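PDB 3LAG: cupin domain-containing protein from Rhodopseudomonas palustris, which is of unknown function but belongs to the cupin family and binds metal ions, with a nickel ion held in its beta barrel by three histidines. Local coordinates for residues 3-9 and 21-27; 13-18 and 92-96. Where two conformers were deposited one is given. Residue numbers count along the deposited sequence, not the author numbering.

Overall arrangement
From the N terminus, strand 4-13 forms the first arm of a beta hairpin, the chain turns at residues 14-16 and returns as strand 17-24. Contact 1 (3-9 with 21-27) closes the open end of this hairpin. Contact 2 (13-18 with 92-96) lies at the turn end, about 22 Å away between centres, and spans most of the chain, pairing the start of strand 17-24 with the end of strand 87-94. Because segment 13-18 falls inside the loop closed by contact 1, whereas 92-96 lies beyond it, the two contacts cross. Strand 17-24 is common to both, so together they set strands 4-13, 17-24 and 87-94 side by side in the cupin sheet. Both also touch the second subunit.

Contact 1 of 2, residues 3-9 and 21-27; sequences TVAAKSE and EWRLPPG
Strands 7-9 and 21-24 run antiparallel; the axes of these segments approach to 4.7 Å, N-to-C directions 164° apart. Lys7 and Arg23 are a hydrogen-bonded pair (each N to the other's O, 2.8 Å), as are Glu9 and Glu21 (Glu9 N to Glu21 O 2.9 Å, Glu21 N to Glu9 O 2.8 Å); Ser8 and Trp22 are a non-hydrogen-bonded pair. N-terminal to Lys7 the backbones part around Pro25, rejoining where Val4 N donates to Gly27 O (3.0 Å); Gly27 suits positive phi (79°). This is the open end of a cupin-barrel beta hairpin. Small Ser8 lays CB 3.6 Å from the centroid of the Trp22 (chi1 m) six-membered ring, a CH-pi contact; Ala6 CB touches Leu24 CD1 (3.7 Å). On the opposite face Lys7 (mttt) brings CE 3.9 Å from Pro25 CG, and Arg23 NE bridges to Glu21 OE2 (2.9 Å). Like-charged Glu9 OE1 and Glu21 OE1 lie 2.8 Å apart; Arg67 of the second subunit salt-bridges Glu9, with only a long, weak ion pair to Glu21.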
ATOM      1  N   THR B   3     -24.857  -5.606  13.028  1.00  8.50           N
ATOM      2  CA  THR B   3     -23.497  -5.314  12.597  0.50  8.05           C
ATOM      3  C   THR B   3     -23.483  -5.059  11.098  1.00  7.17           C
ATOM      4  O   THR B   3     -24.110  -5.805  10.334  1.00  8.17           O
ATOM      5  CB  THR B   3     -22.555  -6.487  12.895  0.50  8.78           C
ATOM      6  OG1 THR B   3     -22.659  -6.829  14.280  0.50  9.96           O
ATOM      7  CG2 THR B   3     -21.109  -6.117  12.570  0.50  6.54           C
ATOM      8  N   VAL B   4     -22.768  -4.021  10.682  1.00  8.03           N
ATOM      9  CA  VAL B   4     -22.627  -3.690   9.280  1.00  8.95           C
ATOM     10  C   VAL B   4     -21.481  -4.518   8.705  1.00  8.88           C
ATOM     11  O   VAL B   4     -20.457  -4.723   9.359  1.00  8.99           O
ATOM     12  CB  VAL B   4     -22.360  -2.178   9.115  1.00  9.86           C
ATOM     13  CG1 VAL B   4     -21.949  -1.840   7.681  1.00 11.12           C
ATOM     14  CG2 VAL B   4     -23.599  -1.386   9.542  1.00 12.38           C
ATOM     15  N   ALA B   5     -21.645  -5.020   7.489  1.00  9.49           N
ATOM     16  CA  ALA B   5     -20.563  -5.751   6.842  1.00 10.07           C
ATOM     17  C   ALA B   5     -19.403  -4.828   6.467  1.00  9.62           C
ATOM     18  O   ALA B   5     -19.610  -3.709   6.009  1.00 10.53           O
ATOM     19  CB  ALA B   5     -21.080  -6.484   5.616  1.00 11.63           C
ATOM     20  N   ALA B   6     -18.180  -5.300   6.679  1.00  8.64           N
ATOM     21  CA  ALA B   6     -17.018  -4.623   6.124  1.00  9.31           C
ATOM     22  C   ALA B   6     -17.094  -4.725   4.605  1.00  9.29           C
ATOM     23  O   ALA B   6     -17.611  -5.711   4.074  1.00 11.37           O
ATOM     24  CB  ALA B   6     -15.753  -5.271   6.631  1.00  9.73           C
ATOM     25  N   LYS B   7     -16.570  -3.723   3.906  1.00  9.89           N
ATOM     26  CA  LYS B   7     -16.513  -3.750   2.453  1.00 10.61           C
ATOM     27  C   LYS B   7     -15.097  -4.079   2.009  1.00  9.93           C
ATOM     28  O   LYS B   7     -14.123  -3.607   2.608  1.00  9.69           O
ATOM     29  CB  LYS B   7     -16.913  -2.387   1.893  1.00 13.34           C
ATOM     30  CG  LYS B   7     -18.287  -1.901   2.319  1.00 16.02           C
ATOM     31  CD  LYS B   7     -18.503  -0.453   1.879  1.00 19.48           C
ATOM     32  CE  LYS B   7     -19.725   0.170   2.541  1.00 22.83           C
ATOM     33  NZ  LYS B   7     -19.839   1.623   2.223  1.00 26.28           N
ATOM     34  N   SER B   8     -14.982  -4.877   0.953  1.00 10.01           N
ATOM     35  CA  SER B   8     -13.674  -5.181   0.378  1.00 11.16           C
ATOM     36  C   SER B   8     -13.694  -5.123  -1.149  1.00 10.67           C
ATOM     37  O   SER B   8     -14.694  -5.461  -1.771  1.00 12.71           O
ATOM     38  CB  SER B   8     -13.176  -6.553   0.840  1.00 13.39           C
ATOM     39  OG  SER B   8     -14.031  -7.575   0.372  1.00 16.49           O
ATOM     40  N   GLU B   9     -12.584  -4.679  -1.730  1.00  9.25           N
ATOM     41  CA  GLU B   9     -12.401  -4.649  -3.175  1.00  9.95           C
ATOM     42  C   GLU B   9     -11.015  -5.192  -3.490  1.00  8.90           C
ATOM     43  O   GLU B   9      -9.999  -4.679  -2.996  1.00  8.78           O
ATOM     44  CB  GLU B   9     -12.517  -3.231  -3.730  1.00 11.84           C
ATOM     45  CG  GLU B   9     -12.298  -3.175  -5.235  1.00 15.02           C
ATOM     46  CD  GLU B   9     -11.605  -1.899  -5.712  1.00 21.01           C
ATOM     47  OE1 GLU B   9     -11.225  -1.056  -4.868  1.00 23.65           O
ATOM     48  OE2 GLU B   9     -11.431  -1.747  -6.943  1.00 22.12           O
ATOM     49  N   GLU B  21      -8.551  -3.682  -0.834  1.00  7.46           N
ATOM     50  CA  GLU B  21      -8.945  -2.481  -0.116  0.50  8.15           C
ATOM     51  C   GLU B  21     -10.091  -2.809   0.831  1.00  7.83           C
ATOM     52  O   GLU B  21     -11.136  -3.307   0.404  1.00  7.99           O
ATOM     53  CB  GLU B  21      -9.388  -1.402  -1.102  0.50  8.89           C
ATOM     54  CG  GLU B  21      -9.856  -0.123  -0.448  0.50 11.90           C
ATOM     55  CD  GLU B  21     -10.317   0.889  -1.475  0.50 14.74           C
ATOM     56  OE1 GLU B  21     -10.395   0.527  -2.669  0.50 15.75           O
ATOM     57  OE2 GLU B  21     -10.592   2.044  -1.097  0.50 14.62           O
ATOM     58  N   TRP B  22      -9.885  -2.526   2.116  1.00  6.83           N
ATOM     59  CA  TRP B  22     -10.905  -2.726   3.139  1.00  6.96           C
ATOM     60  C   TRP B  22     -11.469  -1.391   3.585  1.00  7.11           C
ATOM     61  O   TRP B  22     -10.721  -0.465   3.892  1.00  7.56           O
ATOM     62  CB  TRP B  22     -10.331  -3.479   4.350  1.00  7.52           C
ATOM     63  CG  TRP B  22     -10.085  -4.922   4.052  1.00  7.78           C
ATOM     64  CD1 TRP B  22      -8.913  -5.498   3.637  1.00  7.93           C
ATOM     65  CD2 TRP B  22     -11.048  -5.978   4.110  1.00  8.65           C
ATOM     66  NE1 TRP B  22      -9.089  -6.850   3.440  1.00  9.52           N
ATOM     67  CE2 TRP B  22     -10.389  -7.170   3.733  1.00  9.45           C
ATOM     68  CE3 TRP B  22     -12.404  -6.033   4.455  1.00  9.79           C
ATOM     69  CZ2 TRP B  22     -11.043  -8.399   3.681  1.00 11.23           C
ATOM     70  CZ3 TRP B  22     -13.053  -7.259   4.407  1.00 12.09           C
ATOM     71  CH2 TRP B  22     -12.370  -8.426   4.025  1.00 11.74           C
ATOM     72  N   ARG B  23     -12.794  -1.299   3.603  1.00  7.06           N
ATOM     73  CA  ARG B  23     -13.485  -0.120   4.111  1.00  8.39           C
ATOM     74  C   ARG B  23     -14.460  -0.565   5.178  1.00  8.04           C
ATOM     75  O   ARG B  23     -15.357  -1.373   4.922  1.00  8.76           O
ATOM     76  CB  ARG B  23     -14.223   0.605   2.984  1.00 10.27           C
ATOM     77  CG  ARG B  23     -13.289   1.310   2.041  1.00 11.22           C
ATOM     78  CD  ARG B  23     -14.032   2.038   0.928  1.00 13.72           C
ATOM     79  NE  ARG B  23     -13.117   2.879   0.167  1.00 16.37           N
ATOM     80  CZ  ARG B  23     -12.858   4.152   0.446  1.00 18.23           C
ATOM     81  NH1 ARG B  23     -13.453   4.763   1.462  1.00 16.60           N
ATOM     82  NH2 ARG B  23     -12.008   4.826  -0.310  1.00 21.97           N
ATOM     83  N   LEU B  24     -14.273  -0.046   6.384  1.00  7.01           N
ATOM     84  CA  LEU B  24     -15.131  -0.396   7.506  1.00  7.43           C
ATOM     85  C   LEU B  24     -15.907   0.819   7.974  1.00  7.80           C
ATOM     86  O   LEU B  24     -15.354   1.715   8.621  1.00  7.28           O
ATOM     87  CB  LEU B  24     -14.323  -0.975   8.668  1.00  8.23           C
ATOM     88  CG  LEU B  24     -14.070  -2.479   8.618  1.00 11.03           C
ATOM     89  CD1 LEU B  24     -13.084  -2.836   7.527  1.00 11.51           C
ATOM     90  CD2 LEU B  24     -13.569  -2.943   9.973  1.00 13.75           C
ATOM     91  N   PRO B  25     -17.205   0.854   7.653  1.00  7.93           N
ATOM     92  CA  PRO B  25     -18.064   1.914   8.194  1.00  9.08           C
ATOM     93  C   PRO B  25     -18.138   1.828   9.725  1.00  8.03           C
ATOM     94  O   PRO B  25     -17.863   0.787  10.307  1.00  6.89           O
ATOM     95  CB  PRO B  25     -19.436   1.574   7.604  1.00 10.56           C
ATOM     96  CG  PRO B  25     -19.143   0.793   6.376  1.00 11.37           C
ATOM     97  CD  PRO B  25     -17.929  -0.019   6.712  1.00  9.48           C
ATOM     98  N   PRO B  26     -18.531   2.917  10.387  1.00  7.78           N
ATOM     99  CA  PRO B  26     -18.793   2.818  11.829  1.00  7.96           C
ATOM    100  C   PRO B  26     -19.788   1.694  12.115  1.00  7.44           C
ATOM    101  O   PRO B  26     -20.782   1.555  11.400  1.00  7.91           O
ATOM    102  CB  PRO B  26     -19.394   4.184  12.170  1.00  9.33           C
ATOM    103  CG  PRO B  26     -18.776   5.108  11.133  1.00 10.34           C
ATOM    104  CD  PRO B  26     -18.695   4.287   9.876  1.00  9.25           C
ATOM    105  N   GLY B  27     -19.506   0.885  13.131  1.00  7.77           N
ATOM    106  CA  GLY B  27     -20.395  -0.205  13.497  1.00  8.83           C
ATOM    107  C   GLY B  27     -20.282  -1.443  12.622  1.00  8.11           C
ATOM    108  O   GLY B  27     -21.186  -2.283  12.611  1.00  9.66           O
TER

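Contact 2 of 2, residues 13-18 and 92-96; sequences DNDEVR and IELKA
The start of strand 17-24, second arm of the hairpin, pairs antiparallel with the end of strand 87-94, the last of the cupin barrel, whose other neighbour is strand 39-43 (backbone bonds Ile92 to Val40, Leu94 to Asp38). Arg18 and Glu93 are a hydrogen-bonded pair (Arg18 N to Glu93 O 2.9 Å, Glu93 N to Arg18 O 2.8 Å), Val17 and Leu94 a non-hydrogen-bonded pair (CA to CA 4.7 Å), and Lys95 N reaches Glu16 O (3.0 Å). Before the strand Asn14, chi1 p, folds OD1 back: its bond to Glu16 N (2.8 Å) makes an Asx turn, and that to Val17 N (3.0 Å) completes an Asx motif.

Val17 (chi1 p) sets CG2 3.5 Å from Ile92 CG2 and 4.0 Å from Leu94 CD1 (mm); these branched, apolar side chains suit a buried face, where Val17 packs on Leu94 of the second subunit. On the other face Arg18 (chi1, chi2 t) bends at chi3 (m), so NE meets Asp13 OD1 at 2.9 Å and NH2 meets Asp13 OD2 at 3.0 Å. Lys95, chi1 m and otherwise extended, has just the length to carry NZ to Asp13 OD1 (2.8 Å) and Asn14 O (2.9 Å).

Asp15 and Glu16, calcium ligands with Asp38 in a crystal structure of this protein, though none is bound to this chain, sit on the turn. In the conformers given, Asp15 OD2 and Glu16 OE2 lie 3.1 Å apart and would repel without an intervening cation or proton, consistent with a calcium site, whereas Asp13 is shared by Arg18 and Lys95 in a salt-bridge network and so well neutralised.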
ATOM      1  N   ASP B  13      -4.761  -9.041  -8.239  1.00  6.58           N
ATOM      2  CA  ASP B  13      -4.662 -10.428  -7.833  1.00  6.38           C
ATOM      3  C   ASP B  13      -3.907 -11.190  -8.916  1.00  7.55           C
ATOM      4  O   ASP B  13      -4.376 -11.286 -10.062  1.00  8.53           O
ATOM      5  CB  ASP B  13      -6.047 -11.040  -7.611  1.00  7.29           C
ATOM      6  CG  ASP B  13      -5.985 -12.394  -6.938  1.00  8.05           C
ATOM      7  OD1 ASP B  13      -5.098 -12.600  -6.074  1.00  8.71           O
ATOM      8  OD2 ASP B  13      -6.811 -13.271  -7.287  1.00 10.14           O
ATOM      9  N   ASN B  14      -2.739 -11.721  -8.562  1.00  8.12           N
ATOM     10  CA  ASN B  14      -1.910 -12.440  -9.521  1.00  8.11           C
ATOM     11  C   ASN B  14      -1.110 -13.534  -8.822  1.00  7.97           C
ATOM     12  O   ASN B  14      -1.322 -13.816  -7.648  1.00  7.67           O
ATOM     13  CB  ASN B  14      -1.033 -11.473 -10.338  1.00  8.16           C
ATOM     14  CG  ASN B  14      -0.019 -10.724  -9.491  1.00  9.00           C
ATOM     15  OD1 ASN B  14       0.565 -11.290  -8.591  1.00  8.85           O
ATOM     16  ND2 ASN B  14       0.202  -9.450  -9.792  1.00  8.94           N
ATOM     17  N   ASP B  15      -0.193 -14.175  -9.530  1.00  8.62           N
ATOM     18  CA  ASP B  15       0.471 -15.338  -8.960  0.50  9.38           C
ATOM     19  C   ASP B  15       1.421 -14.984  -7.815  1.00  8.98           C
ATOM     20  O   ASP B  15       1.872 -15.872  -7.090  1.00 10.01           O
ATOM     21  CB  ASP B  15       1.200 -16.147 -10.041  0.50 11.24           C
ATOM     22  CG  ASP B  15       2.506 -15.501 -10.482  0.50 13.50           C
ATOM     23  OD1 ASP B  15       2.568 -14.252 -10.577  0.50 16.48           O
ATOM     24  OD2 ASP B  15       3.477 -16.243 -10.723  0.50 14.61           O
ATOM     25  N   GLU B  16       1.710 -13.695  -7.642  1.00  9.24           N
ATOM     26  CA  GLU B  16       2.622 -13.260  -6.588  0.50  9.18           C
ATOM     27  C   GLU B  16       1.920 -12.572  -5.421  1.00  8.90           C
ATOM     28  O   GLU B  16       2.398 -12.616  -4.280  1.00  8.96           O
ATOM     29  CB  GLU B  16       3.686 -12.304  -7.140  0.50 10.08           C
ATOM     30  CG  GLU B  16       4.416 -12.796  -8.372  0.50 12.46           C
ATOM     31  CD  GLU B  16       5.238 -14.042  -8.121  0.50 15.36           C
ATOM     32  OE1 GLU B  16       5.492 -14.383  -6.943  0.50 15.87           O
ATOM     33  OE2 GLU B  16       5.631 -14.687  -9.112  0.50 17.33           O
ATOM     34  N   VAL B  17       0.790 -11.932  -5.688  1.00  8.18           N
ATOM     35  CA  VAL B  17       0.256 -11.041  -4.691  1.00  8.21           C
ATOM     36  C   VAL B  17      -1.242 -10.812  -4.856  1.00  7.93           C
ATOM     37  O   VAL B  17      -1.780 -10.896  -5.955  1.00  8.09           O
ATOM     38  CB  VAL B  17       1.015  -9.681  -4.788  1.00  8.82           C
ATOM     39  CG1 VAL B  17       0.699  -8.961  -6.096  1.00 10.13           C
ATOM     40  CG2 VAL B  17       0.718  -8.785  -3.607  1.00  9.82           C
ATOM     41  N   ARG B  18      -1.904 -10.527  -3.742  1.00  6.92           N
ATOM     42  CA  ARG B  18      -3.269 -10.019  -3.760  1.00  7.72           C
ATOM     43  C   ARG B  18      -3.356  -8.747  -2.934  1.00  8.98           C
ATOM     44  O   ARG B  18      -2.909  -8.724  -1.784  1.00 11.37           O
ATOM     45  CB  ARG B  18      -4.237 -11.036  -3.180  1.00  7.98           C
ATOM     46  CG  ARG B  18      -5.680 -10.547  -3.194  1.00 10.58           C
ATOM     47  CD  ARG B  18      -6.616 -11.616  -2.717  1.00 15.08           C
ATOM     48  NE  ARG B  18      -6.846 -12.592  -3.774  1.00 16.15           N
ATOM     49  CZ  ARG B  18      -7.818 -13.497  -3.761  1.00 19.52           C
ATOM     50  NH1 ARG B  18      -8.657 -13.561  -2.735  1.00 22.45           N
ATOM     51  NH2 ARG B  18      -7.951 -14.338  -4.776  1.00 19.68           N
ATOM     52  N   ILE B  92      -2.051  -6.380   1.691  1.00  6.95           N
ATOM     53  CA  ILE B  92      -1.266  -6.944   0.608  0.50  7.42           C
ATOM     54  C   ILE B  92      -0.774  -8.319   1.050  1.00  6.90           C
ATOM     55  O   ILE B  92       0.058  -8.425   1.948  1.00  7.27           O
ATOM     56  CB  ILE B  92      -0.080  -6.019   0.246  0.50  7.64           C
ATOM     57  CG1 ILE B  92      -0.584  -4.621  -0.147  0.50  7.37           C
ATOM     58  CG2 ILE B  92       0.740  -6.616  -0.884  0.50  8.93           C
ATOM     59  CD1 ILE B  92      -0.626  -3.617   0.988  0.50  8.85           C
ATOM     60  N   GLU B  93      -1.325  -9.365   0.443  1.00  7.54           N
ATOM     61  CA  GLU B  93      -1.036 -10.740   0.822  1.00  7.93           C
ATOM     62  C   GLU B  93      -0.101 -11.361  -0.200  1.00  6.70           C
ATOM     63  O   GLU B  93      -0.299 -11.216  -1.403  1.00  8.75           O
ATOM     64  CB  GLU B  93      -2.330 -11.546   0.886  1.00  9.07           C
ATOM     65  CG  GLU B  93      -3.296 -11.088   1.950  1.00  9.63           C
ATOM     66  CD  GLU B  93      -4.583 -11.869   1.894  1.00 10.66           C
ATOM     67  OE1 GLU B  93      -5.427 -11.553   1.024  1.00 12.34           O
ATOM     68  OE2 GLU B  93      -4.749 -12.804   2.704  1.00 10.09           O
ATOM     69  N   LEU B  94       0.925 -12.065   0.290  1.00  7.95           N
ATOM     70  CA  LEU B  94       1.920 -12.688  -0.591  1.00  8.26           C
ATOM     71  C   LEU B  94       1.600 -14.164  -0.825  1.00  8.79           C
ATOM     72  O   LEU B  94       1.295 -14.903   0.128  1.00 11.12           O
ATOM     73  CB  LEU B  94       3.339 -12.557  -0.024  1.00  8.93           C
ATOM     74  CG  LEU B  94       3.883 -11.133   0.099  1.00  9.46           C
ATOM     75  CD1 LEU B  94       3.503 -10.316  -1.137  1.00 10.05           C
ATOM     76  CD2 LEU B  94       3.384 -10.448   1.380  1.00  9.61           C
ATOM     77  N   LYS B  95       1.675 -14.592  -2.083  1.00 10.30           N
ATOM     78  CA  LYS B  95       1.389 -15.979  -2.443  1.00 11.38           C
ATOM     79  C   LYS B  95       2.668 -16.784  -2.520  1.00 11.07           C
ATOM     80  O   LYS B  95       3.738 -16.226  -2.673  1.00 12.38           O
ATOM     81  CB  LYS B  95       0.666 -16.042  -3.780  1.00 11.07           C
ATOM     82  CG  LYS B  95      -0.585 -15.212  -3.754  1.00 11.89           C
ATOM     83  CD  LYS B  95      -1.420 -15.448  -4.960  1.00 12.06           C
ATOM     84  CE  LYS B  95      -2.663 -14.606  -4.873  1.00 11.02           C
ATOM     85  NZ  LYS B  95      -3.482 -14.840  -6.065  1.00  9.71           N
ATOM     86  N   ALA B  96       2.559 -18.099  -2.392  1.00 12.15           N
ATOM     87  CA  ALA B  96       3.702 -18.966  -2.639  1.00 14.29           C
ATOM     88  C   ALA B  96       3.800 -19.221  -4.141  1.00 17.55           C
ATOM     89  O   ALA B  96       2.779 -19.294  -4.817  1.00 19.39           O
ATOM     90  CB  ALA B  96       3.540 -20.269  -1.875  1.00 14.23           C
TER
HETATM   91  O   HOH W   1       1.006 -18.475  -6.952  1.00 12.84           O
HETATM   92  O   HOH W   2       4.896 -13.424  -3.144  1.00 11.65           O
HETATM   93  O   HOH W   3       5.436 -16.031  -4.935  1.00 29.00           O